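Local structure of alkylhydroperoxidase AhpD core: uncharacterized peroxidase-related protein (2PRR) at residues 55-59 with 168-172; 130-135 with 162-166; 9-15 with 43-47; 74-78 with 165-169; 85-90 with 172-177. The protein is of unknown function but probably acts as a peroxidase of the AhpD alkylhydroperoxidase type, within the carboxymuconolactone decarboxylase family. One frame throughout, in Å; residues are numbered along the deposited sequence.

Contact 1 (55-59 with 168-172); sequences FFAYH and FFGLS
Phe168 drives the rim of its ring into the face of Phe55, an edge-to-face pair with centroids 4.7 Å apart and planes at 51°. Phe168 CZ stands over the middle of the Phe55 ring, 3.5 Å from Phe55 CZ. With CG anti to the backbone N (chi1 172°), Phe168 reaches between Phe55, Tyr58 and His59. The Tyr58 ring runs nearly parallel to that of Phe168 but is slid aside, with little overlap, its centroid 5.6 Å away. Phe55, Tyr58 and Phe168 thus form an aromatic cluster. His59 and Phe169 meet rim to rim, His59 CD2 lying 3.6 Å from Phe169 CZ.

Aliphatic and hydroxyl atoms fill in around the rings. Leu171 CD2 lies at the edge of Phe55, 3.7 Å from its CE2, and Ser172 OG is at the same rim, 3.5 Å from Phe55 CZ. From the other helix, His59 CB rests 3.7 Å from Phe168 CE2.

The short segments run roughly antiparallel (148°), their axes 11.2 Å apart, a separation bridged by the rings. The second subunit adds its own Tyr58 against Phe55 and Leu171, and its Leu171 against Phe168. The chemistry is therefore almost entirely apolar: helices 49-63 and 156-179 are joined through interlocked aromatic groups, in a layer that continues into the subunit interface.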
# COMPACT_ATOMS: atom_id res chain seq x y z
N PHE D 55 22.52 13.13 19.23
CA PHE D 55 22.54 12.27 18.04
C PHE D 55 23.82 11.45 18.04
O PHE D 55 23.78 10.22 17.99
CB PHE D 55 22.47 13.15 16.77
CG PHE D 55 22.38 12.38 15.47
CD1 PHE D 55 23.52 11.98 14.80
CD2 PHE D 55 21.15 12.11 14.89
CE1 PHE D 55 23.44 11.29 13.61
CE2 PHE D 55 21.06 11.43 13.70
CZ PHE D 55 22.20 11.02 13.06
N PHE D 56 24.95 12.13 18.10
CA PHE D 56 26.21 11.41 18.02
C PHE D 56 26.47 10.50 19.20
O PHE D 56 27.04 9.44 19.04
CB PHE D 56 27.36 12.34 17.67
CG PHE D 56 27.29 12.82 16.27
CD1 PHE D 56 27.64 11.98 15.23
CD2 PHE D 56 26.79 14.07 15.97
CE1 PHE D 56 27.52 12.39 13.94
CE2 PHE D 56 26.68 14.49 14.67
CZ PHE D 56 27.05 13.65 13.66
N ALA D 57 26.00 10.88 20.36
CA ALA D 57 26.12 10.00 21.51
C ALA D 57 25.30 8.74 21.31
O ALA D 57 25.73 7.65 21.69
CB ALA D 57 25.69 10.72 22.76
N TYR D 58 24.11 8.86 20.71
CA TYR D 58 23.28 7.70 20.47
C TYR D 58 23.95 6.89 19.38
O TYR D 58 24.04 5.68 19.47
CB TYR D 58 21.86 8.08 20.03
CG TYR D 58 20.79 7.13 20.52
CD1 TYR D 58 20.98 5.76 20.49
CD2 TYR D 58 19.58 7.61 20.99
CE1 TYR D 58 20.00 4.89 20.96
CE2 TYR D 58 18.58 6.73 21.46
CZ TYR D 58 18.79 5.38 21.42
OH TYR D 58 17.81 4.49 21.86
N HIS D 59 24.42 7.57 18.33
CA HIS D 59 25.10 6.88 17.25
C HIS D 59 26.29 6.03 17.75
O HIS D 59 26.45 4.85 17.40
CB HIS D 59 25.59 7.89 16.20
CG HIS D 59 26.44 7.26 15.13
ND1 HIS D 59 27.82 7.21 15.21
CD2 HIS D 59 26.11 6.59 14.00
CE1 HIS D 59 28.30 6.57 14.17
NE2 HIS D 59 27.28 6.19 13.42
N PHE D 168 17.44 4.01 15.28
CA PHE D 168 18.18 5.24 15.25
C PHE D 168 18.40 5.81 13.84
O PHE D 168 18.34 7.02 13.65
CB PHE D 168 19.52 5.08 15.96
CG PHE D 168 20.40 6.26 15.80
CD1 PHE D 168 20.14 7.42 16.52
CD2 PHE D 168 21.45 6.24 14.90
CE1 PHE D 168 20.94 8.54 16.36
CE2 PHE D 168 22.27 7.35 14.75
CZ PHE D 168 22.01 8.50 15.48
N PHE D 169 18.70 4.98 12.87
CA PHE D 169 18.82 5.45 11.52
C PHE D 169 17.45 5.77 10.83
O PHE D 169 17.40 6.40 9.86
CB PHE D 169 19.72 4.55 10.70
CG PHE D 169 21.21 4.64 11.10
CD1 PHE D 169 22.04 5.56 10.53
CD2 PHE D 169 21.73 3.82 12.05
CE1 PHE D 169 23.40 5.65 10.92
CE2 PHE D 169 23.15 3.93 12.41
CZ PHE D 169 23.90 4.84 11.84
N GLY D 170 16.38 5.35 11.41
CA GLY D 170 15.03 5.77 10.96
C GLY D 170 14.89 7.23 11.40
O GLY D 170 14.26 8.04 10.71
N LEU D 171 15.50 7.59 12.55
CA LEU D 171 15.52 8.98 13.02
C LEU D 171 16.41 9.79 12.07
O LEU D 171 16.00 10.81 11.50
CB LEU D 171 16.07 9.04 14.47
CG LEU D 171 16.32 10.37 15.20
CD1 LEU D 171 16.66 10.10 16.65
CD2 LEU D 171 17.44 11.19 14.57
N SER D 172 17.65 9.32 11.93
CA SER D 172 18.62 9.93 11.05
C SER D 172 18.07 10.15 9.62
O SER D 172 18.22 11.22 9.04
CB SER D 172 19.83 9.02 11.00
OG SER D 172 20.85 9.58 10.23

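Contact 2 (130-135 with 162-166); sequences FALKVC and IAAIT
Thr166 pushes its methyl against the backbone of helix 122-137, and this is where the packing is tight: CG2 lies 3.4 Å from Ala131 O and 3.5 Å from Cys135 N. Beside it, Ile162 CG2 comes in at the edge of the Phe130 ring, 3.5 Å from CD2, and also meets Ala131 CB. The Thr166 hydroxyl is turned back beside its own backbone N (chi1 -56°), where OG1 donates to Ile162 O at 3.0 Å. It approaches from 46° above the carbonyl plane, and that oxygen also accepts from Thr166 N, so the buried hydroxyl is satisfied within its own helix.

Packing is looser around Ala163, whose CB is 4.0 Å from Val134 CG2 and 4.1 Å from Phe130 CE2. Thr178 of the second subunit packs against Phe130, Val134 and Ala163. Lys133, partly exposed, points elsewhere and forms a salt bridge with Asp145.

The short segments have axes 9.0 Å apart. Rows of residues four apart, Phe130 with Val134 and Ile162 with Thr166, fit beside one another, and the -49° crossing is consistent with the i±4 class of ridges-into-grooves packing in an all-helical fold.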
# COMPACT_ATOMS: atom_id res chain seq x y z
N PHE D 130 14.63 -9.02 9.44
CA PHE D 130 14.18 -8.54 10.73
C PHE D 130 14.23 -7.02 10.75
O PHE D 130 13.23 -6.36 11.03
CB PHE D 130 15.04 -9.14 11.85
CG PHE D 130 14.63 -8.70 13.24
CD1 PHE D 130 13.39 -9.06 13.74
CD2 PHE D 130 15.48 -7.94 14.03
CE1 PHE D 130 13.00 -8.66 14.99
CE2 PHE D 130 15.11 -7.54 15.28
CZ PHE D 130 13.86 -7.90 15.76
N ALA D 131 15.41 -6.48 10.45
CA ALA D 131 15.61 -5.04 10.31
C ALA D 131 14.49 -4.39 9.49
O ALA D 131 13.97 -3.35 9.87
CB ALA D 131 16.92 -4.78 9.63
N LEU D 132 14.15 -4.98 8.35
CA LEU D 132 13.09 -4.41 7.51
C LEU D 132 11.74 -4.43 8.17
O LEU D 132 10.98 -3.49 7.97
CB LEU D 132 13.05 -5.05 6.12
CG LEU D 132 13.88 -4.33 5.02
CD1 LEU D 132 13.37 -2.92 4.80
CD2 LEU D 132 15.38 -4.27 5.29
N LYS D 133 11.46 -5.46 8.98
CA LYS D 133 10.20 -5.55 9.73
C LYS D 133 10.10 -4.48 10.83
O LYS D 133 9.04 -3.88 11.06
CB LYS D 133 10.04 -6.94 10.36
CG LYS D 133 8.61 -7.16 10.86
CD LYS D 133 8.35 -8.53 11.45
CE LYS D 133 6.80 -8.75 11.53
NZ LYS D 133 6.37 -10.01 12.24
N VAL D 134 11.21 -4.28 11.55
CA VAL D 134 11.28 -3.26 12.55
C VAL D 134 11.10 -1.91 11.85
O VAL D 134 10.38 -1.04 12.33
CB VAL D 134 12.67 -3.25 13.25
CG1 VAL D 134 12.80 -2.06 14.16
CG2 VAL D 134 12.92 -4.54 14.01
N CYS D 135 11.81 -1.75 10.74
CA CYS D 135 11.78 -0.52 9.97
C CYS D 135 10.38 -0.16 9.51
O CYS D 135 9.96 0.94 9.77
CB CYS D 135 12.70 -0.65 8.75
SG CYS D 135 12.84 0.83 7.76
N ILE D 162 20.15 -5.06 16.26
CA ILE D 162 19.57 -4.87 14.90
C ILE D 162 18.49 -3.81 14.96
O ILE D 162 18.56 -2.82 14.26
CB ILE D 162 18.97 -6.20 14.33
CG1 ILE D 162 20.07 -7.23 14.09
CG2 ILE D 162 18.14 -5.94 13.01
CD1 ILE D 162 19.58 -8.65 13.95
N ALA D 163 17.49 -4.08 15.81
CA ALA D 163 16.35 -3.21 16.04
C ALA D 163 16.75 -1.79 16.46
O ALA D 163 16.18 -0.82 15.96
CB ALA D 163 15.42 -3.86 17.05
N ALA D 164 17.75 -1.66 17.34
CA ALA D 164 18.20 -0.36 17.77
C ALA D 164 18.78 0.47 16.61
O ALA D 164 18.44 1.63 16.43
CB ALA D 164 19.24 -0.50 18.90
N ILE D 165 19.67 -0.15 15.85
CA ILE D 165 20.29 0.47 14.66
C ILE D 165 19.18 0.88 13.68
O ILE D 165 19.13 1.99 13.20
CB ILE D 165 21.24 -0.53 14.02
CG1 ILE D 165 22.53 -0.63 14.87
CG2 ILE D 165 21.54 -0.15 12.62
CD1 ILE D 165 23.42 -1.72 14.45
N THR D 166 18.28 -0.04 13.39
CA THR D 166 17.14 0.31 12.53
C THR D 166 16.49 1.58 13.12
O THR D 166 16.38 2.59 12.43
CB THR D 166 16.15 -0.84 12.45
OG1 THR D 166 16.81 -2.03 11.99
CG2 THR D 166 14.96 -0.50 11.52

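Contact 3 (9-15 with 43-47); sequences ISRYPVP and LTLAH
His47 and Tyr12 bring their rings together obliquely, centroids 5.8 Å apart and planes at 44°, so the pair is neither stacked nor edge-to-face. Tyr12 CB lies over one face of the imidazole, while one face of the Tyr12 ring carries NH1 of its neighbour Arg11, set toward the rim. The bend that presents Tyr12 is an ST turn: Ser10 OG accepts from Tyr12 N at 2.9 Å, with an N-H...O angle of 153°. Both aromatic residues place their polar ends on the second subunit, Tyr12 OH bonding to Asp156 O and His47 NE2 to Glu157 OE2 there, so the N-terminal loop and the turn that follows helix 40-45 reach the interface together.

Prolines supply much of the remaining contact. Pro13 crosses the imidazole at a slant, its CD 3.7 Å from His47 CE1. Pro15 sets its ring across the helix end, with CD 3.5 Å from Leu43 O and CG against the methyl of Ala46. Between them, Val14 CG1 touches Leu43 CB.

Thr44 faces Ile9 and Ser10 with its methyl, CG2 lying 3.7 Å from Ser10 CB. Its OG1 stands between the backbone N and the carbonyl carbon (chi1 56°), and from there it bonds to Asn40 O a turn earlier in the helix.

One water links the loop to the helix end, where direct bonds are lacking: its oxygen is 2.8 Å from Ser10 OG, 2.9 Å from Pro13 O and 3.0 Å from Thr44 O.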
# COMPACT_ATOMS: atom_id res chain seq x y z
N ILE D 9 24.14 21.99 1.14
CA ILE D 9 24.12 20.72 1.87
C ILE D 9 22.91 20.56 2.80
O ILE D 9 22.66 19.47 3.32
CB ILE D 9 25.43 20.48 2.64
CG1 ILE D 9 25.65 21.51 3.75
CG2 ILE D 9 26.60 20.54 1.69
CD1 ILE D 9 26.94 21.29 4.57
N SER D 10 22.14 21.63 2.98
CA SER D 10 20.96 21.63 3.84
C SER D 10 20.05 22.73 3.36
O SER D 10 20.52 23.64 2.70
CB SER D 10 21.41 21.93 5.26
OG SER D 10 20.32 22.06 6.15
N ARG D 11 18.75 22.65 3.64
CA ARG D 11 17.85 23.79 3.35
C ARG D 11 17.95 24.78 4.53
O ARG D 11 17.42 25.87 4.45
CB ARG D 11 16.40 23.38 3.15
CG ARG D 11 15.74 22.93 4.38
CD ARG D 11 14.27 22.71 4.24
NE ARG D 11 13.51 23.86 3.74
CZ ARG D 11 13.30 25.00 4.41
NH1 ARG D 11 13.83 25.24 5.61
NH2 ARG D 11 12.57 25.94 3.83
N TYR D 12 18.61 24.36 5.62
CA TYR D 12 18.81 25.15 6.85
C TYR D 12 20.20 25.71 6.90
O TYR D 12 21.08 25.18 6.25
CB TYR D 12 18.59 24.28 8.11
CG TYR D 12 17.14 24.02 8.36
CD1 TYR D 12 16.48 22.98 7.73
CD2 TYR D 12 16.40 24.86 9.17
CE1 TYR D 12 15.13 22.75 7.93
CE2 TYR D 12 15.05 24.65 9.38
CZ TYR D 12 14.42 23.59 8.76
OH TYR D 12 13.07 23.38 8.96
N PRO D 13 20.40 26.77 7.72
CA PRO D 13 21.73 27.35 7.87
C PRO D 13 22.78 26.36 8.37
O PRO D 13 22.48 25.48 9.15
CB PRO D 13 21.52 28.47 8.90
CG PRO D 13 20.05 28.78 8.85
CD PRO D 13 19.39 27.49 8.52
N VAL D 14 24.00 26.53 7.89
CA VAL D 14 25.11 25.70 8.30
C VAL D 14 26.07 26.61 9.04
O VAL D 14 26.56 27.57 8.46
CB VAL D 14 25.82 25.10 7.10
CG1 VAL D 14 26.96 24.16 7.55
CG2 VAL D 14 24.80 24.36 6.24
N PRO D 15 26.35 26.31 10.32
CA PRO D 15 27.25 27.17 11.06
C PRO D 15 28.70 27.02 10.63
O PRO D 15 29.08 26.00 10.06
CB PRO D 15 27.10 26.65 12.49
CG PRO D 15 26.84 25.23 12.31
CD PRO D 15 25.89 25.19 11.17
N LEU D 43 28.04 18.89 10.10
CA LEU D 43 27.90 20.31 9.87
C LEU D 43 26.45 20.74 9.82
O LEU D 43 26.12 21.83 10.29
CB LEU D 43 28.59 20.67 8.57
CG LEU D 43 30.11 20.41 8.58
CD1 LEU D 43 30.63 20.33 7.16
CD2 LEU D 43 30.83 21.47 9.42
N THR D 44 25.59 19.91 9.25
CA THR D 44 24.17 20.27 9.13
C THR D 44 23.45 20.20 10.47
O THR D 44 22.64 21.08 10.79
CB THR D 44 23.43 19.40 8.06
OG1 THR D 44 23.59 18.01 8.36
CG2 THR D 44 24.00 19.68 6.69
N LEU D 45 23.73 19.15 11.24
CA LEU D 45 23.13 19.00 12.58
C LEU D 45 23.71 19.99 13.60
O LEU D 45 23.06 20.28 14.60
CB LEU D 45 23.21 17.56 13.10
CG LEU D 45 22.41 16.50 12.33
CD1 LEU D 45 22.64 15.17 12.99
CD2 LEU D 45 20.86 16.77 12.20
N ALA D 46 24.90 20.53 13.33
CA ALA D 46 25.53 21.53 14.21
C ALA D 46 24.69 22.83 14.33
O ALA D 46 25.00 23.68 15.16
CB ALA D 46 26.96 21.83 13.75
N HIS D 47 23.67 22.99 13.47
CA HIS D 47 22.68 24.07 13.54
C HIS D 47 21.87 23.98 14.85
O HIS D 47 21.41 24.99 15.36
CB HIS D 47 21.72 23.96 12.32
CG HIS D 47 20.57 24.92 12.34
ND1 HIS D 47 20.72 26.28 12.15
CD2 HIS D 47 19.24 24.72 12.49
CE1 HIS D 47 19.54 26.87 12.21
NE2 HIS D 47 18.62 25.94 12.41
O HOH W 1 21.65 22.75 8.51

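Contact 4 (74-78 with 165-169); sequences REMIV and ITAFF
Val78 spreads both methyls over one face of Phe169, giving a CH-pi contact: CG2 stands over the centre, 3.6 Å from the ring centroid and only 12° off the normal. CG1 lies over the same face nearer the CD1 rim, 3.6 Å from Phe169 CD1. On the opposite face of that ring lies Phe168 CD2, offset toward the rim, so Phe169 is sandwiched between its chain neighbour and the valine. His94 adds an edge-to-face meeting from helix 88-102.

The rest is aliphatic packing around Ile165. Its CG2 branch crosses the side chain of Ile77 at about a right angle, with Ile77 CG2 and Ile165 CG2 3.6 Å apart, and it also comes within 4.1 Å of Val78 CG2. The other branch is extended (chi2 172°), which carries CD1 out to Arg74, where it lies 3.7 Å from CG. Only the aliphatic base of the arginine is used; NE and NH2 turn away to the carbonyl oxygens of Leu69 and Lys65. Ile77 CG2 has a second neighbour in Thr166 OG1, 3.6 Å off; that hydroxyl is bonded to Ile162 O and here meets only a methyl.

The short segments cross at -49°, with 9.7 Å between their axes. One turn before Val78, Glu75 OE1 is hydrogen-bonded to His94 ND1, a glutamate and histidine spaced from Cys87 and Cys90 as in AhpD. A bound PEG lies about 4 Å from the Phe169 side chain. The contact is almost wholly apolar, held by the fit of branched chains and one ring, and it backs what is probably the active-site region.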
# COMPACT_ATOMS: atom_id res chain seq x y z
N ARG D 74 26.51 -3.94 10.78
CA ARG D 74 25.79 -2.78 11.28
C ARG D 74 25.52 -1.77 10.18
O ARG D 74 24.43 -1.20 10.13
CB ARG D 74 26.58 -2.10 12.40
CG ARG D 74 26.76 -2.96 13.63
CD ARG D 74 27.76 -2.35 14.64
NE ARG D 74 28.21 -3.35 15.61
CZ ARG D 74 28.75 -3.10 16.80
NH1 ARG D 74 28.87 -1.86 17.25
NH2 ARG D 74 29.12 -4.11 17.57
N GLU D 75 26.52 -1.54 9.31
CA GLU D 75 26.37 -0.63 8.17
C GLU D 75 25.43 -1.21 7.12
O GLU D 75 24.73 -0.47 6.44
CB GLU D 75 27.71 -0.35 7.53
CG GLU D 75 28.65 0.42 8.44
CD GLU D 75 28.15 1.82 8.81
OE1 GLU D 75 27.19 2.33 8.19
OE2 GLU D 75 28.72 2.42 9.74
N MSE D 76 25.41 -2.53 7.02
CA MSE D 76 24.54 -3.22 6.09
C MSE D 76 23.09 -2.95 6.49
O MSE D 76 22.24 -2.64 5.65
CB MSE D 76 24.89 -4.71 6.12
CG MSE D 76 24.53 -5.51 4.90
SE MSE D 76 25.18 -7.27 5.07
CE MSE D 76 27.23 -6.98 5.40
N ILE D 77 22.81 -3.01 7.79
CA ILE D 77 21.48 -2.70 8.31
C ILE D 77 21.07 -1.27 7.94
O ILE D 77 19.92 -1.01 7.54
CB ILE D 77 21.39 -2.92 9.83
CG1 ILE D 77 21.65 -4.39 10.17
CG2 ILE D 77 19.97 -2.50 10.36
CD1 ILE D 77 21.70 -4.76 11.64
N VAL D 78 22.01 -0.34 8.03
CA VAL D 78 21.71 1.05 7.72
C VAL D 78 21.37 1.24 6.26
O VAL D 78 20.44 2.00 5.90
CB VAL D 78 22.88 2.00 8.01
CG1 VAL D 78 22.48 3.45 7.67
CG2 VAL D 78 23.32 1.86 9.46
N ILE D 165 19.67 -0.15 15.85
CA ILE D 165 20.29 0.47 14.66
C ILE D 165 19.18 0.88 13.68
O ILE D 165 19.13 1.99 13.20
CB ILE D 165 21.24 -0.53 14.02
CG1 ILE D 165 22.53 -0.63 14.87
CG2 ILE D 165 21.54 -0.15 12.62
CD1 ILE D 165 23.42 -1.72 14.45
N THR D 166 18.28 -0.04 13.39
CA THR D 166 17.14 0.31 12.53
C THR D 166 16.49 1.58 13.12
O THR D 166 16.38 2.59 12.43
CB THR D 166 16.15 -0.84 12.45
OG1 THR D 166 16.81 -2.03 11.99
CG2 THR D 166 14.96 -0.50 11.52
N ALA D 167 16.16 1.55 14.41
CA ALA D 167 15.45 2.65 15.07
C ALA D 167 16.16 3.99 14.98
O ALA D 167 15.55 4.98 14.63
CB ALA D 167 15.14 2.30 16.51
N PHE D 168 17.44 4.01 15.28
CA PHE D 168 18.18 5.24 15.25
C PHE D 168 18.40 5.81 13.84
O PHE D 168 18.34 7.02 13.65
CB PHE D 168 19.52 5.08 15.96
CG PHE D 168 20.40 6.26 15.80
CD1 PHE D 168 20.14 7.42 16.52
CD2 PHE D 168 21.45 6.24 14.90
CE1 PHE D 168 20.94 8.54 16.36
CE2 PHE D 168 22.27 7.35 14.75
CZ PHE D 168 22.01 8.50 15.48
N PHE D 169 18.70 4.98 12.87
CA PHE D 169 18.82 5.45 11.52
C PHE D 169 17.45 5.77 10.83
O PHE D 169 17.40 6.40 9.86
CB PHE D 169 19.72 4.55 10.70
CG PHE D 169 21.21 4.64 11.10
CD1 PHE D 169 22.04 5.56 10.53
CD2 PHE D 169 21.73 3.82 12.05
CE1 PHE D 169 23.40 5.65 10.92
CE2 PHE D 169 23.15 3.93 12.41
CZ PHE D 169 23.90 4.84 11.84

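Contact 5 (85-90 with 172-177); sequences NQCLYC and SNRMAN
Asn85 and Asn173 form the strong bond of this contact: ND2 of Asn85 donates to OD1 of Asn173 at 2.6 Å, almost straight (173°) and along an in-plane lone pair, although the two amide planes stand 85° apart. Asn85 ND2 also donates to a water shared with Arg174 NH1, and its OD1 accepts from a second water, 2.8 Å away, that accepts a hydrogen bond from Arg174 NH2. These two waters sit in plane at the edge of the guanidinium. Arg174 NH1 also donates to Gly170 O, and Lys136 NZ is a further partner of Asn85 OD1.

Asn177 ND2 reaches Asn85 O by a weak 3.5 Å bond and has a firmer partner in Ser138 OG of the second subunit. Its OD1 accepts from a third water, which accepts from Leu88 N.

Gln86 ends the preceding helix in a Schellman motif, and Cys87 is the N-cap of the next, its SG accepting from Cys90 N at 3.4 Å. Cys87 SG also rests against Ala176 CB, 3.5 Å away. Cys90 SG lies 3.3 Å from Asn173 ND2, which has a weak bond to Ser82 OG; a PEG molecule is about 3 Å from the Cys90 side chain.

The Cys-Leu-Tyr-Cys sequence is the CXXC motif that carries peroxidase activity in AhpD, and probably does so here. It lies at the turn from helix 71-84 into helix 88-102, against the C-terminal half of helix 156-179.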
# COMPACT_ATOMS: atom_id res chain seq x y z
N ASN D 85 13.50 3.82 3.13
CA ASN D 85 13.08 5.18 3.43
C ASN D 85 13.50 6.16 2.34
O ASN D 85 13.19 7.37 2.43
CB ASN D 85 13.72 5.65 4.76
CG ASN D 85 13.09 5.00 5.96
OD1 ASN D 85 11.93 4.58 5.92
ND2 ASN D 85 13.84 4.93 7.05
N GLN D 86 14.22 5.66 1.33
CA GLN D 86 14.73 6.48 0.26
C GLN D 86 15.49 7.67 0.78
O GLN D 86 15.25 8.79 0.36
CB GLN D 86 13.60 6.94 -0.66
CG GLN D 86 12.86 5.77 -1.21
CD GLN D 86 11.95 6.16 -2.30
OE1 GLN D 86 10.75 6.07 -2.13
NE2 GLN D 86 12.50 6.64 -3.42
N CYS D 87 16.41 7.40 1.71
CA CYS D 87 17.25 8.44 2.24
C CYS D 87 18.53 8.48 1.43
O CYS D 87 19.41 7.60 1.55
CB CYS D 87 17.59 8.20 3.70
SG CYS D 87 18.69 9.48 4.39
N LEU D 88 18.65 9.53 0.64
CA LEU D 88 19.80 9.73 -0.20
C LEU D 88 21.11 9.88 0.60
O LEU D 88 22.08 9.18 0.29
CB LEU D 88 19.52 10.91 -1.12
CG LEU D 88 20.59 11.45 -2.05
CD1 LEU D 88 21.31 10.37 -2.88
CD2 LEU D 88 19.90 12.48 -2.96
N TYR D 89 21.16 10.75 1.61
CA TYR D 89 22.44 10.92 2.39
C TYR D 89 22.90 9.59 2.97
O TYR D 89 24.03 9.17 2.76
CB TYR D 89 22.35 11.98 3.53
CG TYR D 89 23.68 12.07 4.37
CD1 TYR D 89 23.93 11.20 5.43
CD2 TYR D 89 24.65 12.99 4.06
CE1 TYR D 89 25.16 11.25 6.17
CE2 TYR D 89 25.89 13.06 4.81
CZ TYR D 89 26.11 12.17 5.85
OH TYR D 89 27.30 12.23 6.58
N CYS D 90 22.01 8.92 3.69
CA CYS D 90 22.37 7.69 4.40
C CYS D 90 22.75 6.50 3.55
O CYS D 90 23.69 5.76 3.87
CB CYS D 90 21.24 7.30 5.36
SG CYS D 90 21.06 8.51 6.68
N SER D 172 17.65 9.32 11.93
CA SER D 172 18.62 9.93 11.05
C SER D 172 18.07 10.15 9.62
O SER D 172 18.22 11.22 9.04
CB SER D 172 19.83 9.02 11.00
OG SER D 172 20.85 9.58 10.23
N ASN D 173 17.45 9.12 9.05
CA ASN D 173 16.85 9.22 7.73
C ASN D 173 15.90 10.37 7.62
O ASN D 173 15.99 11.17 6.70
CB ASN D 173 16.05 7.99 7.38
CG ASN D 173 16.88 6.78 7.07
OD1 ASN D 173 16.28 5.74 6.85
ND2 ASN D 173 18.26 6.88 7.12
N ARG D 174 14.96 10.40 8.57
CA ARG D 174 13.92 11.42 8.64
C ARG D 174 14.43 12.85 8.77
O ARG D 174 13.87 13.76 8.20
CB ARG D 174 12.92 11.06 9.73
CG ARG D 174 12.00 9.93 9.27
CD ARG D 174 11.01 9.46 10.32
NE ARG D 174 10.21 8.34 9.81
CZ ARG D 174 10.66 7.10 9.65
NH1 ARG D 174 11.91 6.76 9.98
NH2 ARG D 174 9.88 6.18 9.15
N MSE D 175 15.51 13.05 9.52
CA MSE D 175 16.13 14.34 9.62
C MSE D 175 16.81 14.71 8.30
O MSE D 175 16.65 15.83 7.80
CB MSE D 175 17.17 14.35 10.75
CG MSE D 175 16.58 14.32 12.14
SE MSE D 175 15.47 15.82 12.52
CE MSE D 175 16.56 17.23 12.08
N ALA D 176 17.55 13.73 7.77
CA ALA D 176 18.28 13.83 6.52
C ALA D 176 17.42 14.27 5.39
O ALA D 176 17.82 15.17 4.61
CB ALA D 176 18.90 12.49 6.18
N ASN D 177 16.27 13.61 5.29
CA ASN D 177 15.33 13.87 4.24
C ASN D 177 14.63 15.17 4.46
O ASN D 177 14.37 15.86 3.51
CB ASN D 177 14.29 12.75 4.14
CG ASN D 177 14.81 11.52 3.44
OD1 ASN D 177 15.64 11.60 2.57
ND2 ASN D 177 14.24 10.38 3.75
O HOH W 2 12.50 3.75 9.63
O HOH W 3 10.36 3.54 7.96
O HOH W 4 16.37 11.68 -0.16

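From the N terminus, contact 3 closes first, tying the leading loop to the end of helix 40-45 before any other contact opens. Contact 1 opens next on helix 49-63, contact 4 on helix 71-84, contact 5 at the start of helix 88-102 and contact 2 on helix 122-137. All four close on helix 156-179, in the order 2, 4, 1, 5. Contact 2 is nested inside the loops of contacts 1 and 5, whereas contact 5 crosses contacts 1 and 4. Contacts 1 and 4 share Phe168 and Phe169, while contact 3 reaches contact 1 through Leu45 on Phe55. Every contact also touches the second subunit.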